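Local coordinates for PTS system, cellobiose-specific IIA component (Bacillus anthracis, PDB 3K1S), which probably passes a phosphoryl group on to the IIB component during phosphotransferase-system uptake of cellobiose, working as a trimer of three-helix subunits, at residues 14-19 with 79-84; 20-25 with 50-55; 28-33 with 96-101; 36-41 with 101-106. All blocks are in the same frame, centred on the assembly; numbering follows the deposited sequence. Where two conformers were deposited one is given.

Overall arrangement
Each subunit is a bundle of three long helices, 10-34, 38-67 and 76-108, and the contacts follow it lengthwise. The first segments of interactions 1 to 3 succeed one another along helix 10-34. Interactions 1 and 3, centres about 23 Å apart, join it to helix 76-108; interaction 2 joins it to helix 38-67 and touches interaction 1, about 10 Å away between centres. Interaction 4, about 29 Å from interaction 1 between centres, sets the start of helix 38-67 against helix 76-108 and shares Leu-101 with interaction 3. The segments of interactions 1, 3 and 4 alternate along the chain, tying together distant parts of the sequence. These three also reach the second subunit, mostly through helix 76-108.

Interaction 1: residues 14-19 with 79-84; sequences QLILNS and IHAQDH. With MG (magnesium ion), chain M.
In Ile-16, CG1 stands anti to the carbonyl carbon (chi1 -65°), which sets Ile-16 CG1 3.7 Å from Ala-81 CA and 4.1 Å from His-84 CD2, an oblique approach to that ring, neither face nor edge. The contact belongs to the three-helix bundle of the lactose/cellobiose IIA family: helices 10-34 and 76-108 run nearly parallel here, their local axes 23° apart and 8.4 Å at closest approach. Ala-81 permits that closeness, because its lone CB takes Ile-16 CG1 at 3.8 Å and Leu-15 CB at 4.0 Å. Branched residues suit the facing helix, their carbons closing over so small a side chain. One turn on, Ser-19 CB comes to 3.6 Å from His-84 O. The hydroxyl turns back, Ser-19 OG donating to Leu-15 O at 2.7 Å, so this buried polar group is satisfied within its own helix. Leu-15 CD1 passes obliquely by Gln-82 NE2, an amide nitrogen hydrogen-bonded to Gln-59 OE1 on helix 38-67. Asp-83 serves the trimer instead: Asp-83 OD1 binds magnesium at 2.1 Å, joined by Asp-83 OD1 of the second and third subunits and by three waters, one of which donates to Ile-79 O.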
# COMPACT_ATOMS: atom_id res chain seq x y z
N GLN A 14 -12.11 -14.95 1.72
CA GLN A 14 -12.20 -14.93 0.27
C GLN A 14 -11.42 -13.76 -0.32
O GLN A 14 -10.76 -13.90 -1.35
CB GLN A 14 -13.67 -14.84 -0.19
CG GLN A 14 -14.55 -16.03 0.22
CD GLN A 14 -14.41 -17.23 -0.70
OE1 GLN A 14 -13.29 -17.65 -1.03
NE2 GLN A 14 -15.54 -17.80 -1.12
N LEU A 15 -11.52 -12.60 0.33
CA LEU A 15 -10.78 -11.42 -0.09
C LEU A 15 -9.28 -11.64 0.02
O LEU A 15 -8.52 -11.20 -0.85
CB LEU A 15 -11.18 -10.19 0.73
CG LEU A 15 -12.51 -9.50 0.42
CD1 LEU A 15 -12.79 -8.44 1.47
CD2 LEU A 15 -12.53 -8.89 -0.97
N ILE A 16 -8.85 -12.31 1.08
CA ILE A 16 -7.43 -12.56 1.34
C ILE A 16 -6.89 -13.57 0.33
O ILE A 16 -5.81 -13.38 -0.24
CB ILE A 16 -7.19 -12.98 2.82
CG1 ILE A 16 -7.54 -11.81 3.76
CG2 ILE A 16 -5.73 -13.43 3.05
CD1 ILE A 16 -7.60 -12.16 5.25
N LEU A 17 -7.67 -14.62 0.07
CA LEU A 17 -7.29 -15.62 -0.93
C LEU A 17 -7.01 -14.99 -2.30
O LEU A 17 -5.91 -15.14 -2.85
CB LEU A 17 -8.36 -16.71 -1.04
CG LEU A 17 -8.13 -17.87 -2.03
CD1 LEU A 17 -6.92 -18.69 -1.64
CD2 LEU A 17 -9.37 -18.75 -2.10
N ASN A 18 -8.01 -14.29 -2.83
CA ASN A 18 -7.96 -13.71 -4.17
C ASN A 18 -6.97 -12.55 -4.29
O ASN A 18 -6.15 -12.52 -5.21
CB ASN A 18 -9.37 -13.28 -4.62
CG ASN A 18 -10.29 -14.46 -4.84
OD1 ASN A 18 -10.27 -15.10 -5.89
ND2 ASN A 18 -11.12 -14.76 -3.83
N SER A 19 -7.04 -11.61 -3.35
CA SER A 19 -6.07 -10.51 -3.25
C SER A 19 -4.64 -11.02 -3.11
O SER A 19 -3.72 -10.48 -3.73
CB SER A 19 -6.40 -9.59 -2.07
OG SER A 19 -7.68 -9.00 -2.23
N ILE A 79 -10.56 -6.00 8.48
CA ILE A 79 -9.70 -4.84 8.23
C ILE A 79 -8.46 -5.29 7.47
O ILE A 79 -8.06 -4.65 6.49
CB ILE A 79 -9.27 -4.15 9.55
CG1 ILE A 79 -10.50 -3.59 10.28
CG2 ILE A 79 -8.24 -3.05 9.25
CD1 ILE A 79 -10.26 -3.23 11.73
N HIS A 80 -7.88 -6.39 7.92
CA HIS A 80 -6.72 -7.01 7.27
C HIS A 80 -7.06 -7.40 5.82
O HIS A 80 -6.27 -7.15 4.91
CB HIS A 80 -6.29 -8.23 8.07
CG HIS A 80 -4.95 -8.77 7.70
ND1 HIS A 80 -3.79 -8.02 7.78
CD2 HIS A 80 -4.56 -10.00 7.30
CE1 HIS A 80 -2.76 -8.76 7.42
NE2 HIS A 80 -3.20 -9.97 7.13
N ALA A 81 -8.23 -8.00 5.63
CA ALA A 81 -8.71 -8.39 4.30
C ALA A 81 -8.82 -7.17 3.38
O ALA A 81 -8.41 -7.22 2.22
CB ALA A 81 -10.05 -9.09 4.40
N GLN A 82 -9.36 -6.08 3.91
CA GLN A 82 -9.46 -4.84 3.14
C GLN A 82 -8.07 -4.32 2.78
O GLN A 82 -7.84 -3.86 1.66
CB GLN A 82 -10.25 -3.79 3.91
CG GLN A 82 -11.74 -4.10 4.02
CD GLN A 82 -12.45 -3.95 2.69
OE1 GLN A 82 -12.40 -2.89 2.06
NE2 GLN A 82 -13.13 -5.01 2.26
N ASP A 83 -7.14 -4.41 3.73
CA ASP A 83 -5.76 -3.99 3.52
C ASP A 83 -5.12 -4.79 2.39
O ASP A 83 -4.50 -4.22 1.49
CB ASP A 83 -4.93 -4.15 4.81
CG ASP A 83 -5.16 -3.03 5.82
OD1 ASP A 83 -5.45 -1.88 5.41
OD2 ASP A 83 -5.01 -3.29 7.04
N HIS A 84 -5.31 -6.11 2.43
CA HIS A 84 -4.78 -6.99 1.38
C HIS A 84 -5.32 -6.67 -0.01
O HIS A 84 -4.56 -6.66 -0.97
CB HIS A 84 -4.99 -8.46 1.73
CG HIS A 84 -3.96 -9.02 2.65
ND1 HIS A 84 -2.62 -9.06 2.33
CD2 HIS A 84 -4.07 -9.56 3.89
CE1 HIS A 84 -1.94 -9.59 3.33
NE2 HIS A 84 -2.80 -9.90 4.29
MG MG M . -6.85 -0.45 5.95
O HOH W 1 -8.13 -1.74 5.75
O HOH W 2 -6.37 -1.05 7.97
O HOH W 3 -8.01 1.25 6.38

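Interaction 2: residues 20-25 with 50-55; sequences GNARSF and EAINEA. With NA (sodium ion), chain K.
Apolar contact carries the meeting of Ala-22 with Ala-51 and Ile-52. The two alanines face each other, Ala-22 CB to Ala-51 CB at 3.7 Å, and Ala-51 CB comes equally near the backbone, lying 3.7 Å from Ala-22 N. Ile-52 comes in beside them through CG1, which its first torsion (chi1 -76°) holds anti to the carbonyl carbon; Ile-52 CG1 then sits 3.7 Å from Ala-22 CB. Around aromatic Phe-25 the touch is lighter, Ala-51 CB lying at the ring edge, near its plane, 4.4 Å from Phe-25 CD2.

Within the three-helix bundle this is the antiparallel pairing of helix 10-34 with helix 38-67. The local axes approach to 8.2 Å at 165°, and methyl-sized side chains suit so close a pass. The third helix, 76-108, completes the packing, with Ala-88 against Ala-22 and Lys-92 against Ile-52.

Two charged residues turn elsewhere. Long Glu-50 leads away from the interface; its OE1 is modelled 1.9 Å from a sodium ion, a distance short enough to leave that site in doubt. Arg-23 likewise points from the interface, and in one of its conformers Arg-23 NH2 forms a salt bridge to Glu-93 OE2 of the second subunit.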
# COMPACT_ATOMS: atom_id res chain seq x y z
N GLY A 20 -4.45 -12.04 -2.28
CA GLY A 20 -3.14 -12.65 -2.07
C GLY A 20 -2.60 -13.22 -3.36
O GLY A 20 -1.44 -13.01 -3.71
N ASN A 21 -3.45 -13.96 -4.08
CA ASN A 21 -3.09 -14.49 -5.40
C ASN A 21 -2.83 -13.38 -6.42
O ASN A 21 -1.94 -13.52 -7.27
CB ASN A 21 -4.16 -15.46 -5.90
CG ASN A 21 -4.21 -16.76 -5.09
OD1 ASN A 21 -3.26 -17.09 -4.38
ND2 ASN A 21 -5.30 -17.50 -5.22
N ALA A 22 -3.57 -12.29 -6.34
CA ALA A 22 -3.31 -11.11 -7.17
C ALA A 22 -1.91 -10.57 -6.90
O ALA A 22 -1.12 -10.39 -7.83
CB ALA A 22 -4.36 -10.03 -6.95
N ARG A 23 -1.57 -10.35 -5.63
CA ARG A 23 -0.27 -9.86 -5.28
C ARG A 23 0.82 -10.83 -5.72
O ARG A 23 1.80 -10.43 -6.28
CB ARG A 23 -0.20 -9.64 -3.77
CG ARG A 23 1.06 -9.01 -3.32
CD ARG A 23 1.35 -9.27 -1.86
NE ARG A 23 2.78 -9.15 -1.63
CZ ARG A 23 3.63 -10.17 -1.64
NH1 ARG A 23 3.19 -11.40 -1.82
NH2 ARG A 23 4.92 -9.96 -1.47
N SER A 24 0.60 -12.11 -5.51
CA SER A 24 1.54 -13.14 -5.95
C SER A 24 1.78 -13.12 -7.47
O SER A 24 2.92 -13.26 -7.91
CB SER A 24 1.06 -14.53 -5.51
OG SER A 24 1.09 -14.63 -4.09
N PHE A 25 0.72 -12.95 -8.25
CA PHE A 25 0.87 -12.89 -9.71
C PHE A 25 1.69 -11.67 -10.11
O PHE A 25 2.59 -11.77 -10.95
CB PHE A 25 -0.49 -12.87 -10.43
CG PHE A 25 -1.14 -14.24 -10.56
CD1 PHE A 25 -0.42 -15.33 -11.05
CD2 PHE A 25 -2.48 -14.42 -10.23
CE1 PHE A 25 -1.01 -16.58 -11.19
CE2 PHE A 25 -3.09 -15.67 -10.36
CZ PHE A 25 -2.35 -16.75 -10.85
N GLU A 50 -7.10 -10.42 -13.29
CA GLU A 50 -8.22 -11.34 -13.13
C GLU A 50 -8.51 -11.63 -11.66
O GLU A 50 -9.66 -11.69 -11.25
CB GLU A 50 -7.95 -12.65 -13.89
CG GLU A 50 -8.04 -12.51 -15.40
CD GLU A 50 -9.42 -12.09 -15.85
OE1 GLU A 50 -10.36 -12.18 -15.04
OE2 GLU A 50 -9.56 -11.67 -17.02
N ALA A 51 -7.45 -11.81 -10.87
CA ALA A 51 -7.58 -12.12 -9.45
C ALA A 51 -8.14 -10.94 -8.65
O ALA A 51 -8.93 -11.14 -7.72
CB ALA A 51 -6.23 -12.58 -8.87
N ILE A 52 -7.73 -9.73 -9.00
CA ILE A 52 -8.31 -8.50 -8.45
C ILE A 52 -9.80 -8.40 -8.81
O ILE A 52 -10.61 -7.96 -8.00
CB ILE A 52 -7.56 -7.24 -8.94
CG1 ILE A 52 -6.23 -7.10 -8.20
CG2 ILE A 52 -8.42 -5.98 -8.76
CD1 ILE A 52 -5.19 -6.27 -8.93
N ASN A 53 -10.15 -8.81 -10.03
CA ASN A 53 -11.56 -8.83 -10.43
C ASN A 53 -12.38 -9.72 -9.50
O ASN A 53 -13.45 -9.33 -9.04
CB ASN A 53 -11.73 -9.26 -11.89
CG ASN A 53 -11.33 -8.18 -12.89
OD1 ASN A 53 -11.06 -7.03 -12.52
ND2 ASN A 53 -11.30 -8.54 -14.16
N GLU A 54 -11.87 -10.92 -9.22
CA GLU A 54 -12.56 -11.87 -8.34
C GLU A 54 -12.70 -11.33 -6.92
O GLU A 54 -13.74 -11.50 -6.28
CB GLU A 54 -11.82 -13.21 -8.32
CG GLU A 54 -11.80 -13.93 -9.64
CD GLU A 54 -13.13 -14.57 -9.98
OE1 GLU A 54 -13.82 -15.06 -9.05
OE2 GLU A 54 -13.48 -14.60 -11.18
N ALA A 55 -11.65 -10.69 -6.42
CA ALA A 55 -11.69 -10.05 -5.11
C ALA A 55 -12.70 -8.90 -5.13
O ALA A 55 -13.44 -8.69 -4.16
CB ALA A 55 -10.32 -9.55 -4.71
NA NA K . -12.04 -11.53 -14.43

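Interaction 3: residues 28-33 with 96-101; sequences EALQFA and AEFIDL. With NA (sodium ion), chain N.
Glu-97 OE1 is gripped twice, just before Phe-98 and Ile-99 turn to Leu-30, Ala-29 and Ala-33. A sodium ion binds this oxygen at 2.7 Å. Lys-34 NZ of the third subunit gives it a hydrogen bond. Glu-97 O also binds the ion, at 2.7 Å, with Tyr-102 OH of the third subunit as a further ligand. A flexible acid suits this spot, since its chain folds back far enough for Glu-97 O and Glu-97 OE1 to bind the same ion.

The contact within the chain is wholly apolar and buried. Ile-99 works with two branches: Ile-99 CG1 lies 3.8 Å from Ala-33 CB, with Ile-99 CG2 almost as near to that methyl, while Ile-99 CD1 reaches Ala-29 CB at 4.1 Å. The two alanines, one helical turn apart, present single methyls against which the branched chain lies. Leu-30 takes the other side. Its CG is anti to the backbone N (chi1 -166°), and beyond it Leu-30 CD1 comes to 3.7 Å from Phe-98 CD2, the two side chains passing obliquely. Phe-98 also lies in the trimer interface, edge-to-face with Phe-98 of the third subunit, and with Phe-98 of the second at a plane angle of about 55°.

Helices 10-34 and 76-108 run almost parallel at this level, local axes 8° apart and 9.0 Å at closest approach. Met-45 of helix 38-67 closes the subunit core over Ala-29 and Ile-99, while the other side of helix 76-108 faces its trimer copies.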
# COMPACT_ATOMS: atom_id res chain seq x y z
N GLU A 28 5.34 -12.30 -9.19
CA GLU A 28 5.85 -13.30 -10.13
C GLU A 28 6.17 -12.64 -11.47
O GLU A 28 7.22 -12.91 -12.06
CB GLU A 28 4.86 -14.46 -10.29
CG GLU A 28 4.76 -15.34 -9.01
CD GLU A 28 3.41 -16.04 -8.82
OE1 GLU A 28 2.51 -15.94 -9.69
OE2 GLU A 28 3.24 -16.70 -7.77
N ALA A 29 5.29 -11.75 -11.92
CA ALA A 29 5.49 -10.98 -13.14
C ALA A 29 6.69 -10.05 -13.04
O ALA A 29 7.49 -9.94 -13.98
CB ALA A 29 4.23 -10.18 -13.48
N LEU A 30 6.82 -9.38 -11.89
CA LEU A 30 7.96 -8.51 -11.64
C LEU A 30 9.24 -9.32 -11.77
O LEU A 30 10.16 -8.93 -12.51
CB LEU A 30 7.85 -7.85 -10.26
CG LEU A 30 8.76 -6.66 -9.93
CD1 LEU A 30 8.23 -5.89 -8.73
CD2 LEU A 30 10.20 -7.11 -9.66
N GLN A 31 9.28 -10.47 -11.09
CA GLN A 31 10.44 -11.36 -11.15
C GLN A 31 10.76 -11.86 -12.57
O GLN A 31 11.93 -11.94 -12.94
CB GLN A 31 10.28 -12.54 -10.18
CG GLN A 31 11.39 -13.58 -10.27
CD GLN A 31 12.71 -13.11 -9.66
OE1 GLN A 31 12.85 -13.03 -8.43
NE2 GLN A 31 13.68 -12.80 -10.51
N PHE A 32 9.73 -12.22 -13.34
CA PHE A 32 9.91 -12.61 -14.75
C PHE A 32 10.58 -11.49 -15.55
O PHE A 32 11.58 -11.72 -16.23
CB PHE A 32 8.57 -12.97 -15.41
CG PHE A 32 8.03 -14.32 -15.03
CD1 PHE A 32 8.85 -15.45 -15.03
CD2 PHE A 32 6.69 -14.48 -14.72
CE1 PHE A 32 8.35 -16.70 -14.69
CE2 PHE A 32 6.17 -15.72 -14.38
CZ PHE A 32 7.01 -16.84 -14.36
N ALA A 33 10.02 -10.29 -15.47
CA ALA A 33 10.54 -9.13 -16.20
C ALA A 33 12.00 -8.88 -15.86
O ALA A 33 12.81 -8.56 -16.74
CB ALA A 33 9.69 -7.90 -15.91
N ALA A 96 3.60 -3.16 -12.70
CA ALA A 96 3.48 -2.71 -14.09
C ALA A 96 4.59 -1.71 -14.44
O ALA A 96 5.15 -1.75 -15.54
CB ALA A 96 2.12 -2.07 -14.33
N GLU A 97 4.89 -0.83 -13.49
CA GLU A 97 5.89 0.21 -13.67
C GLU A 97 7.31 -0.31 -13.57
O GLU A 97 8.20 0.16 -14.28
CB GLU A 97 5.64 1.37 -12.70
CG GLU A 97 4.35 2.13 -12.97
CD GLU A 97 4.20 2.58 -14.43
OE1 GLU A 97 5.22 2.92 -15.07
OE2 GLU A 97 3.05 2.60 -14.93
N PHE A 98 7.54 -1.30 -12.71
CA PHE A 98 8.83 -1.99 -12.70
C PHE A 98 9.07 -2.72 -14.02
O PHE A 98 10.17 -2.68 -14.57
CB PHE A 98 8.93 -2.98 -11.54
CG PHE A 98 9.24 -2.33 -10.23
CD1 PHE A 98 10.52 -1.86 -9.96
CD2 PHE A 98 8.26 -2.18 -9.26
CE1 PHE A 98 10.82 -1.25 -8.75
CE2 PHE A 98 8.55 -1.57 -8.04
CZ PHE A 98 9.82 -1.11 -7.79
N ILE A 99 8.03 -3.38 -14.51
CA ILE A 99 8.11 -4.15 -15.75
C ILE A 99 8.46 -3.25 -16.93
O ILE A 99 9.31 -3.59 -17.75
CB ILE A 99 6.81 -4.94 -16.00
CG1 ILE A 99 6.57 -5.94 -14.85
CG2 ILE A 99 6.86 -5.67 -17.34
CD1 ILE A 99 5.15 -6.43 -14.73
N ASP A 100 7.80 -2.09 -17.01
CA ASP A 100 8.07 -1.14 -18.09
C ASP A 100 9.50 -0.62 -18.01
O ASP A 100 10.16 -0.45 -19.04
CB ASP A 100 7.07 0.03 -18.08
CG ASP A 100 6.03 -0.09 -19.18
OD1 ASP A 100 5.94 -1.16 -19.83
OD2 ASP A 100 5.29 0.89 -19.41
N LEU A 101 9.96 -0.39 -16.79
CA LEU A 101 11.32 0.07 -16.56
C LEU A 101 12.35 -0.98 -16.98
O LEU A 101 13.39 -0.65 -17.53
CB LEU A 101 11.50 0.49 -15.09
CG LEU A 101 12.85 1.05 -14.63
CD1 LEU A 101 13.36 2.16 -15.53
CD2 LEU A 101 12.74 1.54 -13.19
NA NA N . 7.86 2.62 -15.42

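Interaction 4: residues 36-41 with 101-106; sequences GKMAEA and LYKKLE. With NA (sodium ion), chain J.
A Schellman motif at Gly-36 ends helix 10-34, and the chain turns directly into helix 38-67, whose first residue, Met-38, packs on Lys-103, Tyr-102 and Glu-106 of helix 76-108. Glycine suits the turn because its phi is positive (79°), and Lys-37 holds the N-cap position that follows. Met-38, modelled as selenomethionine, makes most of the contact. The bend at chi2 (-46°) sets the selenium against Lys-103, and CE beyond it reaches Tyr-102 and Glu-106: Met-38 CE is 4.0 Å from Tyr-102 CB and 3.7 Å from Tyr-102 O. A long, unbranched, pliable chain fits such a mixed surface. Lys-103 slides past it in the opposite direction, Lys-103 CG lying 3.9 Å from Met-38 SE, so the lysine offers its aliphatic part here while Lys-103 NZ makes a salt bridge to Asp-42 OD1. Glu-106, poorly ordered, meets Met-38 tip to tip, with Met-38 CE and Glu-106 CD 3.8 Å apart. A water donates to Gly-36 O at 2.8 Å and to Glu-106 OE1 at 3.1 Å, bridging the two segments at the surface. The ring of Tyr-102 leads away to the trimer side, where Tyr-102 OH binds a sodium ion at 2.2 Å; the ion lies in the ring plane, and Glu-97 O of the second subunit also binds it. With no direct hydrogen bond across the segments, the contact is mainly van der Waals, and the water bridge, ending on Glu-106, is probably its more mobile part.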
# COMPACT_ATOMS: atom_id res chain seq x y z
N GLY A 36 14.19 -10.79 -17.86
CA GLY A 36 14.01 -10.55 -19.29
C GLY A 36 12.95 -11.45 -19.90
O GLY A 36 12.84 -11.53 -21.13
N LYS A 37 12.17 -12.11 -19.04
CA LYS A 37 11.07 -12.98 -19.47
C LYS A 37 9.79 -12.16 -19.60
O LYS A 37 8.89 -12.25 -18.76
CB LYS A 37 10.90 -14.14 -18.49
CG LYS A 37 12.03 -15.19 -18.54
CD LYS A 37 11.78 -16.35 -17.57
CE LYS A 37 10.74 -17.32 -18.11
NZ LYS A 37 10.55 -18.50 -17.23
N MSE A 38 9.73 -11.36 -20.66
CA MSE A 38 8.71 -10.32 -20.81
C MSE A 38 7.31 -10.86 -21.12
O MSE A 38 6.32 -10.34 -20.60
CB MSE A 38 9.15 -9.29 -21.86
CG MSE A 38 10.44 -8.55 -21.51
SE MSE A 38 10.51 -7.88 -19.65
CE MSE A 38 12.29 -7.08 -19.72
N ALA A 39 7.24 -11.89 -21.95
CA ALA A 39 5.97 -12.52 -22.32
C ALA A 39 5.32 -13.21 -21.12
O ALA A 39 4.10 -13.18 -20.98
CB ALA A 39 6.18 -13.51 -23.46
N GLU A 40 6.14 -13.84 -20.28
CA GLU A 40 5.68 -14.49 -19.06
C GLU A 40 5.24 -13.44 -18.03
O GLU A 40 4.29 -13.66 -17.27
CB GLU A 40 6.79 -15.39 -18.48
CG GLU A 40 7.10 -16.66 -19.29
CD GLU A 40 8.10 -16.45 -20.44
OE1 GLU A 40 8.56 -15.31 -20.69
OE2 GLU A 40 8.43 -17.45 -21.11
N ALA A 41 5.93 -12.31 -18.02
CA ALA A 41 5.56 -11.17 -17.18
C ALA A 41 4.22 -10.59 -17.62
O ALA A 41 3.31 -10.41 -16.81
CB ALA A 41 6.64 -10.09 -17.24
N LEU A 101 9.96 -0.39 -16.79
CA LEU A 101 11.32 0.07 -16.56
C LEU A 101 12.35 -0.98 -16.98
O LEU A 101 13.39 -0.65 -17.53
CB LEU A 101 11.50 0.49 -15.09
CG LEU A 101 12.85 1.05 -14.63
CD1 LEU A 101 13.36 2.16 -15.53
CD2 LEU A 101 12.74 1.54 -13.19
N TYR A 102 12.05 -2.25 -16.73
CA TYR A 102 12.93 -3.33 -17.19
C TYR A 102 12.95 -3.47 -18.71
O TYR A 102 13.99 -3.81 -19.29
CB TYR A 102 12.60 -4.67 -16.52
CG TYR A 102 13.24 -4.81 -15.15
CD1 TYR A 102 14.61 -4.98 -15.02
CD2 TYR A 102 12.46 -4.76 -13.99
CE1 TYR A 102 15.21 -5.10 -13.77
CE2 TYR A 102 13.05 -4.88 -12.73
CZ TYR A 102 14.43 -5.05 -12.63
OH TYR A 102 15.03 -5.17 -11.40
N LYS A 103 11.81 -3.21 -19.35
CA LYS A 103 11.74 -3.21 -20.82
C LYS A 103 12.58 -2.09 -21.42
O LYS A 103 13.24 -2.29 -22.44
CB LYS A 103 10.29 -3.13 -21.32
CG LYS A 103 9.56 -4.46 -21.23
CD LYS A 103 8.08 -4.33 -21.56
CE LYS A 103 7.39 -5.67 -21.39
NZ LYS A 103 5.91 -5.56 -21.28
N LYS A 104 12.56 -0.92 -20.78
CA LYS A 104 13.35 0.22 -21.24
C LYS A 104 14.84 -0.05 -21.11
O LYS A 104 15.62 0.30 -21.99
CB LYS A 104 12.99 1.50 -20.46
CG LYS A 104 13.48 2.77 -21.13
CD LYS A 104 13.70 3.91 -20.14
CE LYS A 104 13.69 5.27 -20.83
NZ LYS A 104 14.61 5.36 -22.01
N LEU A 105 15.23 -0.68 -20.00
CA LEU A 105 16.63 -1.00 -19.75
C LEU A 105 17.19 -2.03 -20.73
O LEU A 105 18.39 -2.02 -21.02
CB LEU A 105 16.83 -1.45 -18.30
CG LEU A 105 16.49 -0.43 -17.21
CD1 LEU A 105 16.64 -1.05 -15.83
CD2 LEU A 105 17.35 0.83 -17.32
N GLU A 106 16.34 -2.93 -21.20
CA GLU A 106 16.66 -3.83 -22.27
C GLU A 106 16.80 -3.12 -23.61
O GLU A 106 17.65 -3.43 -24.41
CB GLU A 106 15.64 -4.94 -22.38
CG GLU A 106 15.72 -5.92 -21.27
CD GLU A 106 15.50 -7.33 -21.74
OE1 GLU A 106 14.78 -7.51 -22.73
OE2 GLU A 106 16.06 -8.24 -21.12
NA NA J . 14.27 -4.47 -9.49
O HOH W 4 13.32 -10.14 -23.49